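Long-range contact in ribosomal RNA small subunit methyltransferase E (Legionella pneumophila, PDB 5O95), which probably methylates N3 of a specific uridine in 16S rRNA, using S-adenosyl-L-methionine as the methyl donor: residues C109-K121 / I195-I207. Sequence-based numbering, arbitrary orientation. Where two conformers were deposited one is given.
Sequences CITPLITERCQVK and IIGPEGGFSDEEI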
loop_
_atom_site.group_PDB
_atom_site.type_symbol
_atom_site.label_atom_id
_atom_site.label_comp_id
_atom_site.label_asym_id
_atom_site.label_seq_id
_atom_site.Cartn_x
_atom_site.Cartn_y
_atom_site.Cartn_z
ATOM N N CYS B 109 10.856 -11.328 7.575
ATOM C CA CYS B 109 10.582 -11.468 9.001
ATOM C C CYS B 109 9.796 -10.248 9.445
ATOM O O CYS B 109 10.073 -9.141 8.988
ATOM C CB CYS B 109 11.885 -11.468 9.800
ATOM S SG CYS B 109 11.709 -12.102 11.483
ATOM N N ILE B 110 8.840 -10.453 10.351
ATOM C CA ILE B 110 8.008 -9.369 10.873
ATOM C C ILE B 110 7.979 -9.483 12.389
ATOM O O ILE B 110 7.633 -10.545 12.912
ATOM C CB ILE B 110 6.560 -9.443 10.349
ATOM C CG1 ILE B 110 6.523 -9.508 8.830
ATOM C CG2 ILE B 110 5.773 -8.212 10.839
ATOM C CD1 ILE B 110 5.219 -10.052 8.291
ATOM N N THR B 111 8.280 -8.386 13.086
ATOM C CA THR B 111 8.132 -8.313 14.544
ATOM C C THR B 111 7.127 -7.229 14.905
ATOM O O THR B 111 7.348 -6.056 14.564
ATOM C CB THR B 111 9.476 -8.008 15.228
ATOM O OG1 THR B 111 10.392 -9.085 14.999
ATOM C CG2 THR B 111 9.278 -7.810 16.743
ATOM N N PRO B 112 6.015 -7.550 15.560
ATOM C CA PRO B 112 5.170 -6.489 16.127
ATOM C C PRO B 112 5.955 -5.788 17.221
ATOM O O PRO B 112 6.578 -6.427 18.063
ATOM C CB PRO B 112 3.965 -7.257 16.691
ATOM C CG PRO B 112 3.996 -8.612 15.978
ATOM C CD PRO B 112 5.451 -8.890 15.778
ATOM N N LEU B 113 5.956 -4.458 17.181
ATOM C CA LEU B 113 6.824 -3.661 18.027
ATOM C C LEU B 113 5.980 -2.843 18.994
ATOM O O LEU B 113 4.951 -2.283 18.613
ATOM C CB LEU B 113 7.672 -2.725 17.160
ATOM C CG LEU B 113 8.861 -2.027 17.821
ATOM C CD1 LEU B 113 9.897 -3.043 18.328
ATOM C CD2 LEU B 113 9.492 -1.051 16.845
ATOM N N ILE B 114 6.420 -2.778 20.247
ATOM C CA ILE B 114 5.805 -1.919 21.255
ATOM C C ILE B 114 6.789 -0.806 21.543
ATOM O O ILE B 114 7.953 -1.067 21.873
ATOM C CB ILE B 114 5.457 -2.708 22.529
ATOM C CG1 ILE B 114 4.623 -3.938 22.156
ATOM C CG2 ILE B 114 4.716 -1.805 23.499
ATOM C CD1 ILE B 114 4.557 -4.983 23.266
ATOM N N THR B 115 6.335 0.439 21.374
ATOM C CA THR B 115 7.136 1.622 21.612
ATOM C C THR B 115 6.346 2.553 22.516
ATOM O O THR B 115 5.165 2.325 22.797
ATOM C CB THR B 115 7.507 2.341 20.303
ATOM O OG1 THR B 115 6.402 3.136 19.862
ATOM C CG2 THR B 115 7.872 1.343 19.217
ATOM N N GLU B 116 7.024 3.618 22.954
ATOM C CA GLU B 116 6.492 4.475 24.009
ATOM C C GLU B 116 5.228 5.197 23.560
ATOM O O GLU B 116 4.296 5.384 24.354
ATOM C CB GLU B 116 7.573 5.462 24.447
ATOM C CG GLU B 116 7.171 6.414 25.561
ATOM C CD GLU B 116 8.335 7.268 26.050
ATOM O OE1 GLU B 116 9.312 6.705 26.592
ATOM O OE2 GLU B 116 8.280 8.504 25.880
ATOM N N ARG B 117 5.155 5.576 22.283
ATOM C CA ARG B 117 4.044 6.375 21.785
ATOM C C ARG B 117 2.971 5.571 21.050
ATOM O O ARG B 117 2.120 6.172 20.387
ATOM C CB ARG B 117 4.563 7.514 20.915
ATOM C CG ARG B 117 5.537 8.381 21.674
ATOM C CD ARG B 117 5.899 9.622 20.903
ATOM N NE ARG B 117 6.708 10.537 21.702
ATOM C CZ ARG B 117 7.402 11.540 21.171
ATOM N NH1 ARG B 117 7.384 11.721 19.855
ATOM N NH2 ARG B 117 8.112 12.354 21.945
ATOM N N CYS B 118 2.971 4.244 21.154
ATOM C CA CYS B 118 1.889 3.484 20.541
ATOM C C CYS B 118 0.555 3.834 21.193
ATOM O O CYS B 118 0.481 4.134 22.386
ATOM C CB CYS B 118 2.154 1.981 20.647
ATOM S SG CYS B 118 3.553 1.452 19.649
ATOM N N GLN B 119 -0.507 3.818 20.388
ATOM C CA GLN B 119 -1.818 4.243 20.866
ATOM C C GLN B 119 -2.562 3.162 21.639
ATOM O O GLN B 119 -3.620 3.451 22.210
ATOM C CB GLN B 119 -2.688 4.698 19.687
ATOM C CG GLN B 119 -2.323 6.054 19.111
ATOM C CD GLN B 119 -3.143 6.402 17.883
ATOM O OE1 GLN B 119 -2.805 6.002 16.766
ATOM N NE2 GLN B 119 -4.230 7.147 18.082
ATOM N N VAL B 120 -2.044 1.935 21.683
ATOM C CA VAL B 120 -2.847 0.776 22.041
ATOM C C VAL B 120 -2.120 -0.091 23.054
ATOM O O VAL B 120 -0.902 -0.006 23.227
ATOM C CB VAL B 120 -3.219 -0.068 20.806
ATOM C CG1 VAL B 120 -4.164 0.710 19.910
ATOM C CG2 VAL B 120 -1.965 -0.451 20.053
ATOM N N LYS B 121 -2.904 -0.939 23.717
ATOM C CA LYS B 121 -2.422 -1.967 24.627
ATOM C C LYS B 121 -3.206 -3.239 24.359
ATOM O O LYS B 121 -4.427 -3.197 24.181
ATOM C CB LYS B 121 -2.647 -1.554 26.084
ATOM C CG LYS B 121 -1.831 -0.357 26.537
ATOM C CD LYS B 121 -0.365 -0.718 26.694
ATOM C CE LYS B 121 -0.198 -1.929 27.599
ATOM N NZ LYS B 121 -0.938 -1.772 28.883
ATOM N N ILE B 195 12.761 -0.314 11.246
ATOM C CA ILE B 195 11.831 0.052 12.308
ATOM C C ILE B 195 10.865 1.095 11.765
ATOM O O ILE B 195 11.285 2.170 11.323
ATOM C CB ILE B 195 12.575 0.612 13.527
ATOM C CG1 ILE B 195 13.475 -0.461 14.138
ATOM C CG2 ILE B 195 11.566 1.094 14.574
ATOM C CD1 ILE B 195 14.290 0.019 15.301
ATOM N N ILE B 196 9.572 0.787 11.809
ATOM C CA ILE B 196 8.514 1.760 11.551
ATOM C C ILE B 196 7.808 1.997 12.868
ATOM O O ILE B 196 7.241 1.061 13.447
ATOM C CB ILE B 196 7.523 1.229 10.515
ATOM C CG1 ILE B 196 8.312 0.769 9.293
ATOM C CG2 ILE B 196 6.445 2.272 10.208
ATOM C CD1 ILE B 196 7.711 1.126 8.026
ATOM N N GLY B 197 7.854 3.240 13.353
ATOM C CA GLY B 197 7.217 3.589 14.597
ATOM C C GLY B 197 5.759 3.961 14.434
ATOM O O GLY B 197 5.186 3.912 13.344
ATOM N N PRO B 198 5.132 4.340 15.543
ATOM C CA PRO B 198 3.736 4.775 15.497
ATOM C C PRO B 198 3.644 6.171 14.908
ATOM O O PRO B 198 4.639 6.874 14.721
ATOM C CB PRO B 198 3.330 4.794 16.975
ATOM C CG PRO B 198 4.626 5.161 17.691
ATOM C CD PRO B 198 5.729 4.484 16.882
ATOM N N GLU B 199 2.406 6.580 14.639
ATOM C CA GLU B 199 2.180 7.889 14.037
ATOM C C GLU B 199 2.740 9.014 14.891
ATOM O O GLU B 199 3.210 10.013 14.347
ATOM C CB GLU B 199 0.698 8.081 13.713
ATOM C CG GLU B 199 0.171 6.919 12.874
ATOM C CD GLU B 199 -0.882 7.294 11.846
ATOM O OE1 GLU B 199 -1.663 8.235 12.104
ATOM O OE2 GLU B 199 -0.928 6.626 10.783
ATOM N N GLY B 200 2.740 8.865 16.216
ATOM C CA GLY B 200 3.298 9.894 17.073
ATOM C C GLY B 200 4.806 9.933 17.178
ATOM O O GLY B 200 5.343 10.789 17.880
ATOM N N GLY B 201 5.520 9.011 16.536
ATOM C CA GLY B 201 6.968 9.073 16.492
ATOM C C GLY B 201 7.645 8.369 17.653
ATOM O O GLY B 201 7.103 7.448 18.274
ATOM N N PHE B 202 8.870 8.821 17.941
ATOM C CA PHE B 202 9.711 8.244 18.982
ATOM C C PHE B 202 10.153 9.321 19.964
ATOM O O PHE B 202 10.401 10.468 19.581
ATOM C CB PHE B 202 10.978 7.629 18.380
ATOM C CG PHE B 202 10.714 6.524 17.385
ATOM C CD1 PHE B 202 10.516 5.223 17.815
ATOM C CD2 PHE B 202 10.683 6.786 16.032
ATOM C CE1 PHE B 202 10.285 4.208 16.899
ATOM C CE2 PHE B 202 10.451 5.785 15.121
ATOM C CZ PHE B 202 10.253 4.491 15.562
ATOM N N SER B 203 10.287 8.934 21.231
ATOM C CA SER B 203 10.799 9.857 22.236
ATOM C C SER B 203 12.300 10.062 22.044
ATOM O O SER B 203 12.974 9.295 21.351
ATOM C CB SER B 203 10.530 9.322 23.641
ATOM O OG SER B 203 11.419 8.268 23.958
ATOM N N ASP B 204 12.824 11.123 22.667
ATOM C CA ASP B 204 14.257 11.393 22.579
ATOM C C ASP B 204 15.075 10.230 23.121
ATOM O O ASP B 204 16.141 9.904 22.580
ATOM C CB ASP B 204 14.602 12.672 23.345
ATOM C CG ASP B 204 14.157 13.922 22.619
ATOM O OD1 ASP B 204 14.016 13.874 21.379
ATOM O OD2 ASP B 204 13.955 14.954 23.292
ATOM N N GLU B 205 14.592 9.593 24.189
ATOM C CA GLU B 205 15.309 8.466 24.772
ATOM C C GLU B 205 15.283 7.258 23.843
ATOM O O GLU B 205 16.271 6.522 23.746
ATOM C CB GLU B 205 14.716 8.131 26.143
ATOM C CG GLU B 205 15.205 6.834 26.761
ATOM C CD GLU B 205 14.474 6.494 28.045
ATOM O OE1 GLU B 205 13.604 7.286 28.464
ATOM O OE2 GLU B 205 14.767 5.432 28.635
ATOM N N GLU B 206 14.162 7.039 23.149
ATOM C CA GLU B 206 14.110 5.943 22.188
ATOM C C GLU B 206 15.109 6.160 21.062
ATOM O O GLU B 206 15.787 5.220 20.633
ATOM C CB GLU B 206 12.693 5.791 21.639
ATOM C CG GLU B 206 11.722 5.275 22.676
ATOM C CD GLU B 206 10.330 5.086 22.127
ATOM O OE1 GLU B 206 9.800 6.021 21.493
ATOM O OE2 GLU B 206 9.768 3.995 22.330
ATOM N N ILE B 207 15.229 7.401 20.581
ATOM C CA ILE B 207 16.151 7.673 19.483
ATOM C C ILE B 207 17.594 7.512 19.939
ATOM O O ILE B 207 18.456 7.061 19.170
ATOM C CB ILE B 207 15.873 9.058 18.868
ATOM C CG1 ILE B 207 14.509 9.052 18.186
ATOM C CG2 ILE B 207 16.961 9.437 17.878
ATOM C CD1 ILE B 207 14.380 7.967 17.133
HETATM O O HOH W 1 7.412 5.683 20.412
HETATM O O HOH W 2 1.262 7.382 18.180
#
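Glu206 reaches from the start of helix 204-212 to the beta turn Thr115-Cys118, in the SPOUT methyltransferase domain, where the loops after parallel strands 109-114 and 191-196 meet. Its OE2 accepts from Glu116 N at 2.8 Å, on the syn side but 31° out of the carboxylate plane. OE1 takes Ser203 N through its anti lone pair while Ser203 OG receives Glu206 N, so this capping box also steadies the carboxylate. The buried, tightly packed part runs from Thr115 and Pro198 back to the two strands: Thr115 OG1 rests against the Pro198 ring, 3.3 Å from Pro198 CD, and the Leu113 and Ile195 side chains cross at about a right angle, Leu113 CD2 3.7 Å from Ile195 CG2, with Phe162 of helix 159-165 against both residues. Next to Pro198, Gly197 belongs to the S-adenosyl-L-methionine site. The outer side, around exposed Arg117 and Gly200, faces solvent and is held by polar contacts. Arg117, its chain extended from CG to NE, lays one guanidinium face over the Phe202-Ser203 backbone, and NH1 donates to Gly200 O at 3.0 Å. Water 2 links Arg117 O to Gly200 N. Between the two zones, water 1 accepts from Thr115 OG1 and Arg117 N and donates to Gly201 O and Glu206 OE1.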